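Local coordinates for protein alpha-1,4-endofucoidanase (Mariniflexile fucanivorans, PDB 6DLH) that hydrolyses alpha-1,4 linkages within fucoidan chains as an endo-acting, retaining glycoside hydrolase of family GH107, at residues 289-295 / 338-344; 143-149 / 220-226; 423-428 / 508-512. All coordinates share one frame. Residue numbers count along the deposited sequence, not the author numbering.

In the fold
Contacts 1 and 2 lie in the catalytic domain, and contact 3 lies at the start of the Ig-like module that follows, where its loop 423-428 also meets the catalytic domain. The centres of contacts 1 and 2 are 12 Å apart, and the two touch directly: Tyr290 OH approaches Glu145 OE2 at 2.6 Å, a probable hydrogen bond. The side chains of Phe343 and Asp226 each lie about 4 Å from a bound 1,2-ethanediol, probably from the crystallisation liquor, though such molecules often mark pockets. Contact 3 is centred 22 Å from contact 2, yet Tyr427 OH lies 3.3 Å from Arg143 CG. Contacts 1 and 3 do not touch, their nearest atoms being about 12 Å apart.

Contact 1. Residues 289-295 / 338-344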
loop_
_atom_site.group_PDB
_atom_site.type_symbol
_atom_site.label_atom_id
_atom_site.label_comp_id
_atom_site.label_asym_id
_atom_site.label_seq_id
_atom_site.Cartn_x
_atom_site.Cartn_y
_atom_site.Cartn_z
ATOM N N ASP A 289 -10.607 -13.616 16.898
ATOM C CA ASP A 289 -9.518 -13.774 17.847
ATOM C C ASP A 289 -9.360 -12.479 18.638
ATOM O O ASP A 289 -8.859 -12.496 19.757
ATOM C CB ASP A 289 -8.203 -14.146 17.153
ATOM C CG ASP A 289 -8.237 -15.501 16.470
ATOM O OD1 ASP A 289 -8.185 -16.519 17.189
ATOM O OD2 ASP A 289 -8.318 -15.528 15.232
ATOM N N TYR A 290 -9.769 -11.359 18.027
ATOM C CA TYR A 290 -9.763 -10.066 18.697
ATOM C C TYR A 290 -10.939 -9.224 18.218
ATOM O O TYR A 290 -11.543 -9.519 17.186
ATOM C CB TYR A 290 -8.420 -9.345 18.513
ATOM C CG TYR A 290 -8.076 -8.885 17.117
ATOM C CD1 TYR A 290 -7.782 -9.792 16.104
ATOM C CD2 TYR A 290 -7.989 -7.535 16.819
ATOM C CE1 TYR A 290 -7.442 -9.373 14.825
ATOM C CE2 TYR A 290 -7.643 -7.096 15.548
ATOM C CZ TYR A 290 -7.363 -8.017 14.551
ATOM O OH TYR A 290 -7.026 -7.579 13.304
ATOM N N THR A 291 -11.246 -8.173 18.985
ATOM C CA THR A 291 -12.322 -7.264 18.632
ATOM C C THR A 291 -11.818 -6.272 17.596
ATOM O O THR A 291 -10.772 -5.658 17.788
ATOM C CB THR A 291 -12.886 -6.540 19.861
ATOM O OG1 THR A 291 -11.851 -5.753 20.452
ATOM C CG2 THR A 291 -13.445 -7.502 20.886
ATOM N N PHE A 292 -12.580 -6.130 16.507
ATOM C CA PHE A 292 -12.304 -5.134 15.487
ATOM C C PHE A 292 -12.174 -3.766 16.156
ATOM O O PHE A 292 -11.222 -3.021 15.886
ATOM C CB PHE A 292 -13.407 -5.145 14.427
ATOM C CG PHE A 292 -13.096 -4.361 13.179
ATOM C CD1 PHE A 292 -13.331 -2.996 13.119
ATOM C CD2 PHE A 292 -12.587 -4.994 12.053
ATOM C CE1 PHE A 292 -13.056 -2.278 11.963
ATOM C CE2 PHE A 292 -12.310 -4.276 10.899
ATOM C CZ PHE A 292 -12.542 -2.919 10.857
ATOM N N GLY A 293 -13.146 -3.459 17.023
ATOM C CA GLY A 293 -13.074 -2.338 17.949
ATOM C C GLY A 293 -13.187 -0.977 17.264
ATOM O O GLY A 293 -12.427 -0.070 17.567
ATOM N N HIS A 294 -14.151 -0.845 16.351
ATOM C CA HIS A 294 -14.507 0.428 15.744
ATOM C C HIS A 294 -14.984 1.380 16.845
ATOM O O HIS A 294 -15.718 0.971 17.743
ATOM C CB HIS A 294 -15.594 0.154 14.703
ATOM C CG HIS A 294 -15.905 1.277 13.775
ATOM N ND1 HIS A 294 -16.762 2.311 14.123
ATOM C CD2 HIS A 294 -15.549 1.492 12.487
ATOM C CE1 HIS A 294 -16.889 3.135 13.101
ATOM N NE2 HIS A 294 -16.160 2.653 12.086
ATOM N N PRO A 295 -14.575 2.669 16.840
ATOM C CA PRO A 295 -15.044 3.616 17.851
ATOM C C PRO A 295 -16.521 3.988 17.712
ATOM O O PRO A 295 -17.125 3.805 16.659
ATOM C CB PRO A 295 -14.143 4.845 17.650
ATOM C CG PRO A 295 -13.646 4.737 16.228
ATOM C CD PRO A 295 -13.608 3.258 15.905
ATOM N N VAL A 338 -10.446 -14.129 23.734
ATOM C CA VAL A 338 -10.567 -13.076 22.734
ATOM C C VAL A 338 -9.990 -11.775 23.308
ATOM O O VAL A 338 -10.281 -11.393 24.436
ATOM C CB VAL A 338 -12.027 -12.940 22.260
ATOM C CG1 VAL A 338 -12.231 -11.764 21.320
ATOM C CG2 VAL A 338 -12.523 -14.227 21.616
ATOM N N VAL A 339 -9.119 -11.125 22.534
ATOM C CA VAL A 339 -8.349 -9.995 23.025
ATOM C C VAL A 339 -9.098 -8.688 22.748
ATOM O O VAL A 339 -9.660 -8.490 21.673
ATOM C CB VAL A 339 -6.932 -10.001 22.416
ATOM C CG1 VAL A 339 -6.186 -8.692 22.666
ATOM C CG2 VAL A 339 -6.123 -11.194 22.926
ATOM N N ALA A 340 -9.109 -7.802 23.746
ATOM C CA ALA A 340 -9.722 -6.496 23.584
ATOM C C ALA A 340 -8.809 -5.638 22.713
ATOM O O ALA A 340 -7.628 -5.494 23.011
ATOM C CB ALA A 340 -9.957 -5.874 24.937
ATOM N N HIS A 341 -9.367 -5.081 21.632
ATOM C CA HIS A 341 -8.580 -4.276 20.714
ATOM C C HIS A 341 -9.408 -3.098 20.207
ATOM O O HIS A 341 -10.611 -3.218 20.003
ATOM C CB HIS A 341 -8.025 -5.155 19.581
ATOM C CG HIS A 341 -7.660 -4.400 18.347
ATOM N ND1 HIS A 341 -8.589 -4.092 17.367
ATOM C CD2 HIS A 341 -6.484 -3.890 17.931
ATOM C CE1 HIS A 341 -7.997 -3.427 16.397
ATOM N NE2 HIS A 341 -6.703 -3.299 16.714
ATOM N N PHE A 342 -8.732 -1.968 19.978
ATOM C CA PHE A 342 -9.383 -0.713 19.633
ATOM C C PHE A 342 -8.794 -0.215 18.314
ATOM O O PHE A 342 -7.585 -0.334 18.113
ATOM C CB PHE A 342 -9.212 0.263 20.806
ATOM C CG PHE A 342 -9.949 1.581 20.732
ATOM C CD1 PHE A 342 -11.147 1.706 20.043
ATOM C CD2 PHE A 342 -9.464 2.694 21.402
ATOM C CE1 PHE A 342 -11.823 2.920 19.998
ATOM C CE2 PHE A 342 -10.142 3.904 21.369
ATOM C CZ PHE A 342 -11.326 4.014 20.675
ATOM N N PHE A 343 -9.659 0.327 17.432
ATOM C CA PHE A 343 -9.247 0.912 16.159
ATOM C C PHE A 343 -9.634 2.390 16.082
ATOM O O PHE A 343 -10.450 2.780 15.248
ATOM C CB PHE A 343 -9.820 0.127 14.970
ATOM C CG PHE A 343 -9.193 0.412 13.624
ATOM C CD1 PHE A 343 -8.080 1.236 13.500
ATOM C CD2 PHE A 343 -9.703 -0.170 12.473
ATOM C CE1 PHE A 343 -7.498 1.474 12.263
ATOM C CE2 PHE A 343 -9.111 0.052 11.237
ATOM C CZ PHE A 343 -8.017 0.884 11.128
ATOM N N PRO A 344 -9.017 3.278 16.895
ATOM C CA PRO A 344 -9.358 4.706 16.882
ATOM C C PRO A 344 -8.678 5.468 15.744
ATOM O O PRO A 344 -7.796 4.929 15.073
ATOM C CB PRO A 344 -8.795 5.178 18.231
ATOM C CG PRO A 344 -7.562 4.313 18.427
ATOM C CD PRO A 344 -7.942 2.960 17.854
#
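Three apolar pairings punctuate this contact. Tyr290 CB meets Val339 CB at 4.2 Å, Phe292 CE1 reaches Phe343 CD2 at 4.0 Å, and Pro295 CB rests at the ring edge of Phe342, 3.8 Å from its CE1. Aromatic and polar chemistry merge at His341, whose imidazole receives the edge of Tyr290 in a T-shaped stack (centroids 4.9 Å apart, planes at 86°) while its ND1 donates to Thr291 O at 2.7 Å. The NE2 atom is engaged in turn by Thr379. Around these rings runs a backbone seam between two segments that head the same way, 28° apart. Val339 N donates to Asp289 O and Thr291 N to Val339 O, both at 3.1 Å, which makes Tyr290 and Val339 a single bridge. Further on the pairing becomes irregular: a side chain steps in, with His341 N donating to Thr291 OG1 at 2.8 Å, before Phe343 N returns to a main-chain acceptor, Gly293 O, also at 2.8 Å. Gly293 has positive phi and packs so tightly that a CB would fall 1.9 Å from His341 O. Asp289 and Tyr290 are also hydrogen-bonded to Ile267, so 289-295 bridges the sheet's two outermost strands, 266-269 and 341-342, consistent with closure of a barrel. Tyr290 and Phe292 lie against strand 222-226, and Phe342 packs on helix 307-321.

Contact 2. Residues 143-149 / 220-226; sequences RTEIYVN and IDAWCFD
Two adjacent parallel strands of the catalytic domain's central sheet, 143-149 and 222-226, form this contact. Both are extended; their axes approach to 4.4 Å and cross at -23°. The register sets Ile146 beside Trp223, Tyr147 beside Cys224, Val148 beside Phe225 and Asn149 beside Asp226, with CA-CA distances of 4.6 to 5.2 Å. The zigzag ladder runs from Ile146 N to Ala222 O (2.7 Å), Cys224 N to Ile146 O (2.8 Å), Val148 N to Cys224 O (3.1 Å) and Asp226 N to Val148 O (3.0 Å). A helical connection that includes helix 198-216 makes the pair a beta-alpha-beta crossover, the repeating unit of alpha/beta barrels. Ile146, Val148, Trp223 and Phe225 share one face, where Ile146 packs on helix 129-139 and the two aromatic residues on helix 198-216. Trp223 (chi1 m, chi2 82°) lays one ring face over Ile146 CB, with CZ3 3.7 Å from Ile146 CG2, while Phe225 (chi1 m) brings CD1 within 3.6 Å of Val148 CB. The other face carries Glu145, Tyr147, Cys224 and Asp226. There Tyr147 (chi1 t) donates from OH to Asp226 OD2 at 2.7 Å, at the strands' C-terminal ends, and Glu145 turns to Tyr290. At the opposite end Asp221 (chi1 m) accepts from Thr144 N through OD1 at 3.1 Å, its own N donating to Thr144 O at 3.1 Å, and its OD2 forms a salt bridge with Arg143 NE at 3.0 Å.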
loop_
_atom_site.group_PDB
_atom_site.type_symbol
_atom_site.label_atom_id
_atom_site.label_comp_id
_atom_site.label_asym_id
_atom_site.label_seq_id
_atom_site.Cartn_x
_atom_site.Cartn_y
_atom_site.Cartn_z
ATOM N N ARG A 143 5.261 -6.766 13.401
ATOM C CA ARG A 143 4.211 -7.671 12.953
ATOM C C ARG A 143 3.263 -6.898 12.042
ATOM O O ARG A 143 3.415 -5.689 11.882
ATOM C CB ARG A 143 3.494 -8.299 14.158
ATOM C CG ARG A 143 4.307 -9.396 14.834
ATOM C CD ARG A 143 3.877 -9.795 16.233
ATOM N NE ARG A 143 3.191 -11.070 16.160
ATOM C CZ ARG A 143 3.639 -12.224 16.643
ATOM N NH1 ARG A 143 4.465 -12.257 17.677
ATOM N NH2 ARG A 143 3.237 -13.346 16.085
ATOM N N THR A 144 2.310 -7.603 11.419
ATOM C CA THR A 144 1.430 -6.974 10.444
ATOM C C THR A 144 -0.026 -7.356 10.709
ATOM O O THR A 144 -0.319 -8.438 11.225
ATOM C CB THR A 144 1.856 -7.294 9.002
ATOM O OG1 THR A 144 1.453 -8.636 8.733
ATOM C CG2 THR A 144 3.347 -7.177 8.788
ATOM N N GLU A 145 -0.918 -6.422 10.362
ATOM C CA GLU A 145 -2.365 -6.586 10.390
ATOM C C GLU A 145 -2.856 -6.199 9.003
ATOM O O GLU A 145 -2.416 -5.187 8.463
ATOM C CB GLU A 145 -2.976 -5.686 11.473
ATOM C CG GLU A 145 -4.496 -5.772 11.602
ATOM C CD GLU A 145 -5.157 -4.790 12.577
ATOM O OE1 GLU A 145 -4.652 -3.649 12.724
ATOM O OE2 GLU A 145 -6.195 -5.159 13.187
ATOM N N ILE A 146 -3.754 -7.005 8.429
ATOM C CA ILE A 146 -4.161 -6.785 7.052
ATOM C C ILE A 146 -5.642 -6.437 7.007
ATOM O O ILE A 146 -6.466 -7.156 7.572
ATOM C CB ILE A 146 -3.815 -8.004 6.167
ATOM C CG1 ILE A 146 -2.310 -8.312 6.171
ATOM C CG2 ILE A 146 -4.358 -7.814 4.755
ATOM C CD1 ILE A 146 -1.448 -7.277 5.476
ATOM N N TYR A 147 -5.954 -5.332 6.316
ATOM C CA TYR A 147 -7.315 -4.847 6.184
ATOM C C TYR A 147 -7.950 -5.389 4.907
ATOM O O TYR A 147 -7.379 -5.266 3.825
ATOM C CB TYR A 147 -7.348 -3.319 6.134
ATOM C CG TYR A 147 -8.717 -2.755 5.844
ATOM C CD1 TYR A 147 -9.213 -2.688 4.547
ATOM C CD2 TYR A 147 -9.526 -2.296 6.874
ATOM C CE1 TYR A 147 -10.476 -2.184 4.281
ATOM C CE2 TYR A 147 -10.785 -1.777 6.624
ATOM C CZ TYR A 147 -11.261 -1.721 5.324
ATOM O OH TYR A 147 -12.505 -1.206 5.096
ATOM N N VAL A 148 -9.157 -5.951 5.054
ATOM C CA VAL A 148 -9.965 -6.416 3.938
ATOM C C VAL A 148 -11.391 -5.929 4.160
ATOM O O VAL A 148 -11.963 -6.152 5.221
ATOM C CB VAL A 148 -9.922 -7.951 3.789
ATOM C CG1 VAL A 148 -10.963 -8.445 2.791
ATOM C CG2 VAL A 148 -8.535 -8.455 3.403
ATOM N N ASN A 149 -11.942 -5.232 3.166
ATOM C CA ASN A 149 -13.346 -4.880 3.229
ATOM C C ASN A 149 -14.148 -6.103 2.796
ATOM O O ASN A 149 -13.814 -6.746 1.802
ATOM C CB ASN A 149 -13.664 -3.612 2.440
ATOM C CG ASN A 149 -15.089 -3.157 2.655
ATOM O OD1 ASN A 149 -16.010 -3.699 2.045
ATOM N ND2 ASN A 149 -15.283 -2.180 3.529
ATOM N N ILE A 220 1.986 -12.360 7.727
ATOM C CA ILE A 220 0.723 -11.740 8.108
ATOM C C ILE A 220 0.324 -12.259 9.486
ATOM O O ILE A 220 0.087 -13.456 9.635
ATOM C CB ILE A 220 -0.363 -12.063 7.062
ATOM C CG1 ILE A 220 -0.048 -11.416 5.710
ATOM C CG2 ILE A 220 -1.745 -11.673 7.579
ATOM C CD1 ILE A 220 -1.059 -11.710 4.631
ATOM N N ASP A 221 0.216 -11.362 10.478
ATOM C CA ASP A 221 -0.078 -11.802 11.836
ATOM C C ASP A 221 -1.569 -11.691 12.156
ATOM O O ASP A 221 -2.055 -12.382 13.046
ATOM C CB ASP A 221 0.769 -11.083 12.891
ATOM C CG ASP A 221 2.258 -11.278 12.696
ATOM O OD1 ASP A 221 2.822 -10.591 11.833
ATOM O OD2 ASP A 221 2.839 -12.119 13.409
ATOM N N ALA A 222 -2.284 -10.814 11.441
ATOM C CA ALA A 222 -3.666 -10.496 11.779
ATOM C C ALA A 222 -4.407 -10.048 10.530
ATOM O O ALA A 222 -3.796 -9.464 9.643
ATOM C CB ALA A 222 -3.716 -9.417 12.842
ATOM N N TRP A 223 -5.716 -10.337 10.493
ATOM C CA TRP A 223 -6.636 -9.863 9.472
ATOM C C TRP A 223 -7.808 -9.155 10.151
ATOM O O TRP A 223 -8.405 -9.697 11.075
ATOM C CB TRP A 223 -7.179 -11.045 8.654
ATOM C CG TRP A 223 -6.178 -11.855 7.889
ATOM C CD1 TRP A 223 -5.397 -12.864 8.370
ATOM C CD2 TRP A 223 -5.899 -11.762 6.481
ATOM N NE1 TRP A 223 -4.638 -13.392 7.361
ATOM C CE2 TRP A 223 -4.924 -12.737 6.191
ATOM C CE3 TRP A 223 -6.373 -10.951 5.443
ATOM C CZ2 TRP A 223 -4.407 -12.912 4.908
ATOM C CZ3 TRP A 223 -5.860 -11.121 4.175
ATOM C CH2 TRP A 223 -4.889 -12.089 3.916
ATOM N N CYS A 224 -8.179 -7.966 9.672
ATOM C CA CYS A 224 -9.404 -7.361 10.169
ATOM C C CYS A 224 -10.351 -7.115 8.998
ATOM O O CYS A 224 -9.965 -6.462 8.030
ATOM C CB CYS A 224 -9.140 -6.090 10.973
ATOM S SG CYS A 224 -8.331 -4.764 10.036
ATOM N N PHE A 225 -11.582 -7.643 9.113
ATOM C CA PHE A 225 -12.566 -7.593 8.041
ATOM C C PHE A 225 -13.640 -6.561 8.365
ATOM O O PHE A 225 -14.435 -6.749 9.281
ATOM C CB PHE A 225 -13.189 -8.976 7.814
ATOM C CG PHE A 225 -12.216 -10.015 7.316
ATOM C CD1 PHE A 225 -11.876 -10.081 5.970
ATOM C CD2 PHE A 225 -11.630 -10.918 8.191
ATOM C CE1 PHE A 225 -10.967 -11.026 5.511
ATOM C CE2 PHE A 225 -10.716 -11.858 7.734
ATOM C CZ PHE A 225 -10.389 -11.911 6.396
ATOM N N ASP A 226 -13.669 -5.492 7.569
ATOM C CA ASP A 226 -14.580 -4.378 7.752
ATOM C C ASP A 226 -15.912 -4.696 7.076
ATOM O O ASP A 226 -15.974 -5.574 6.217
ATOM C CB ASP A 226 -13.962 -3.111 7.156
ATOM C CG ASP A 226 -14.524 -1.804 7.687
ATOM O OD1 ASP A 226 -15.353 -1.850 8.619
ATOM O OD2 ASP A 226 -14.110 -0.743 7.166
#

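Contact 3. Residues 423-428 / 508-512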
loop_
_atom_site.group_PDB
_atom_site.type_symbol
_atom_site.label_atom_id
_atom_site.label_comp_id
_atom_site.label_asym_id
_atom_site.label_seq_id
_atom_site.Cartn_x
_atom_site.Cartn_y
_atom_site.Cartn_z
ATOM N N TRP A 423 13.440 -5.186 25.044
ATOM C CA TRP A 423 13.819 -5.267 23.642
ATOM C C TRP A 423 12.813 -4.498 22.786
ATOM O O TRP A 423 11.648 -4.357 23.152
ATOM C CB TRP A 423 13.922 -6.733 23.201
ATOM C CG TRP A 423 15.136 -7.447 23.714
ATOM C CD1 TRP A 423 15.288 -8.048 24.932
ATOM C CD2 TRP A 423 16.376 -7.649 23.010
ATOM N NE1 TRP A 423 16.539 -8.601 25.039
ATOM C CE2 TRP A 423 17.228 -8.375 23.874
ATOM C CE3 TRP A 423 16.851 -7.288 21.743
ATOM C CZ2 TRP A 423 18.522 -8.741 23.505
ATOM C CZ3 TRP A 423 18.130 -7.645 21.379
ATOM C CH2 TRP A 423 18.952 -8.366 22.249
ATOM N N SER A 424 13.264 -4.031 21.618
ATOM C CA SER A 424 12.451 -3.170 20.776
ATOM C C SER A 424 11.384 -3.975 20.036
ATOM O O SER A 424 11.581 -5.151 19.731
ATOM C CB SER A 424 13.317 -2.383 19.828
ATOM O OG SER A 424 13.985 -3.236 18.910
ATOM N N ARG A 425 10.244 -3.321 19.775
ATOM C CA ARG A 425 9.207 -3.790 18.863
ATOM C C ARG A 425 8.832 -5.245 19.148
ATOM O O ARG A 425 8.626 -5.602 20.303
ATOM C CB ARG A 425 9.608 -3.510 17.412
ATOM C CG ARG A 425 10.040 -2.070 17.185
ATOM C CD ARG A 425 10.201 -1.743 15.721
ATOM N NE ARG A 425 10.279 -0.303 15.525
ATOM C CZ ARG A 425 10.478 0.300 14.356
ATOM N NH1 ARG A 425 10.474 1.621 14.280
ATOM N NH2 ARG A 425 10.700 -0.411 13.267
ATOM N N GLN A 426 8.737 -6.062 18.087
ATOM C CA GLN A 426 8.323 -7.456 18.192
ATOM C C GLN A 426 9.475 -8.424 17.891
ATOM O O GLN A 426 9.509 -9.514 18.456
ATOM C CB GLN A 426 7.119 -7.745 17.294
ATOM C CG GLN A 426 5.808 -7.187 17.833
ATOM C CD GLN A 426 5.348 -7.908 19.072
ATOM O OE1 GLN A 426 5.070 -9.104 19.046
ATOM N NE2 GLN A 426 5.246 -7.176 20.173
ATOM N N TYR A 427 10.416 -8.039 17.016
ATOM C CA TYR A 427 11.510 -8.940 16.674
ATOM C C TYR A 427 12.845 -8.205 16.607
ATOM O O TYR A 427 12.880 -6.998 16.387
ATOM C CB TYR A 427 11.315 -9.533 15.280
ATOM C CG TYR A 427 9.973 -10.150 14.975
ATOM C CD1 TYR A 427 9.517 -11.278 15.648
ATOM C CD2 TYR A 427 9.189 -9.644 13.947
ATOM C CE1 TYR A 427 8.298 -11.864 15.327
ATOM C CE2 TYR A 427 7.972 -10.216 13.616
ATOM C CZ TYR A 427 7.527 -11.332 14.305
ATOM O OH TYR A 427 6.324 -11.883 13.965
ATOM N N THR A 428 13.941 -8.969 16.749
ATOM C CA THR A 428 15.275 -8.498 16.405
ATOM C C THR A 428 15.789 -9.338 15.236
ATOM O O THR A 428 16.075 -10.520 15.403
ATOM C CB THR A 428 16.221 -8.519 17.617
ATOM O OG1 THR A 428 15.732 -7.611 18.604
ATOM C CG2 THR A 428 17.651 -8.150 17.275
ATOM N N ASN A 508 15.518 -11.899 27.805
ATOM C CA ASN A 508 15.924 -12.705 26.667
ATOM C C ASN A 508 15.119 -12.305 25.436
ATOM O O ASN A 508 13.952 -11.937 25.536
ATOM C CB ASN A 508 15.685 -14.201 26.904
ATOM C CG ASN A 508 16.598 -14.828 27.941
ATOM O OD1 ASN A 508 17.172 -14.143 28.789
ATOM N ND2 ASN A 508 16.731 -16.144 27.885
ATOM N N ARG A 509 15.758 -12.433 24.270
ATOM C CA ARG A 509 15.113 -12.271 22.980
ATOM C C ARG A 509 15.684 -13.336 22.049
ATOM O O ARG A 509 16.902 -13.450 21.914
ATOM C CB ARG A 509 15.339 -10.837 22.486
ATOM C CG ARG A 509 15.021 -10.579 21.022
ATOM C CD ARG A 509 13.558 -10.366 20.695
ATOM N NE ARG A 509 12.841 -9.282 21.362
ATOM C CZ ARG A 509 12.444 -8.156 20.769
ATOM N NH1 ARG A 509 13.114 -7.664 19.740
ATOM N NH2 ARG A 509 11.361 -7.535 21.201
ATOM N N GLU A 510 14.795 -14.134 21.451
ATOM C CA GLU A 510 15.199 -15.170 20.517
ATOM C C GLU A 510 15.538 -14.528 19.174
ATOM O O GLU A 510 14.725 -13.802 18.608
ATOM C CB GLU A 510 14.098 -16.224 20.368
ATOM C CG GLU A 510 14.444 -17.325 19.381
ATOM C CD GLU A 510 13.289 -18.253 19.041
ATOM O OE1 GLU A 510 12.758 -18.158 17.914
ATOM O OE2 GLU A 510 12.920 -19.061 19.909
ATOM N N VAL A 511 16.747 -14.820 18.675
ATOM C CA VAL A 511 17.210 -14.327 17.387
ATOM C C VAL A 511 17.576 -15.517 16.501
ATOM O O VAL A 511 17.980 -16.570 16.997
ATOM C CB VAL A 511 18.383 -13.333 17.533
ATOM C CG1 VAL A 511 17.963 -12.059 18.254
ATOM C CG2 VAL A 511 19.599 -13.953 18.217
ATOM N N LYS A 512 17.433 -15.316 15.187
ATOM C CA LYS A 512 17.697 -16.343 14.195
ATOM C C LYS A 512 18.799 -15.876 13.246
ATOM O O LYS A 512 19.015 -14.676 13.070
ATOM C CB LYS A 512 16.418 -16.691 13.426
ATOM C CG LYS A 512 15.381 -17.477 14.218
ATOM C CD LYS A 512 14.021 -17.554 13.541
ATOM C CE LYS A 512 13.890 -18.662 12.516
ATOM N NZ LYS A 512 13.672 -19.987 13.147
HETATM O O HOH W 1 13.496 -11.607 17.557
HETATM O O HOH W 2 15.925 -12.961 14.416
#
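A single arginine dominates this contact: Arg509 has 154 Å² covered, more than any other residue, its guanidinium held in a curl of backbone. The setting is the first Ig-like domain after the catalytic domain, where the chain entering the module, 423-428, passes an outermost strand of its three-stranded antiparallel sheet, 505-513. The curl arises at Arg425, whose positive phi bends the chain so that carbonyl oxygens face inward. Ser424 O accepts from both Arg509 NH2 (2.8 Å) and Arg509 NH1 (2.9 Å), and Thr428 OG1 takes a further bond from Arg509 NH1 at 2.9 Å. To reach this site Arg509 folds back on itself, chi2 and chi3 both p, and its CB sits over the five-membered ring of Trp423, 3.3 Å from the centroid and 9° off the normal, a CH-pi contact. The indole NE1 is hydrogen-bonded to Thr507 O. The outer side of the same curl faces the catalytic domain: Arg425 forms a hydrogen bond to Ala140 O, and Gln426 another to Asp79, a ligand of a bound calcium ion. One short loop thus ties the two domains together. Beyond the curl, Val511 CG1 packs 4.0 Å from Thr428 CB. Here the backbones lie too far apart to pair directly, but the pattern of a parallel bridge survives with water inserted into each bond. One water links Thr428 N (2.8 Å) to Glu510 O (2.7 Å); the other donates to Thr428 O at 2.6 Å and accepts from Lys512 N at 2.9 Å.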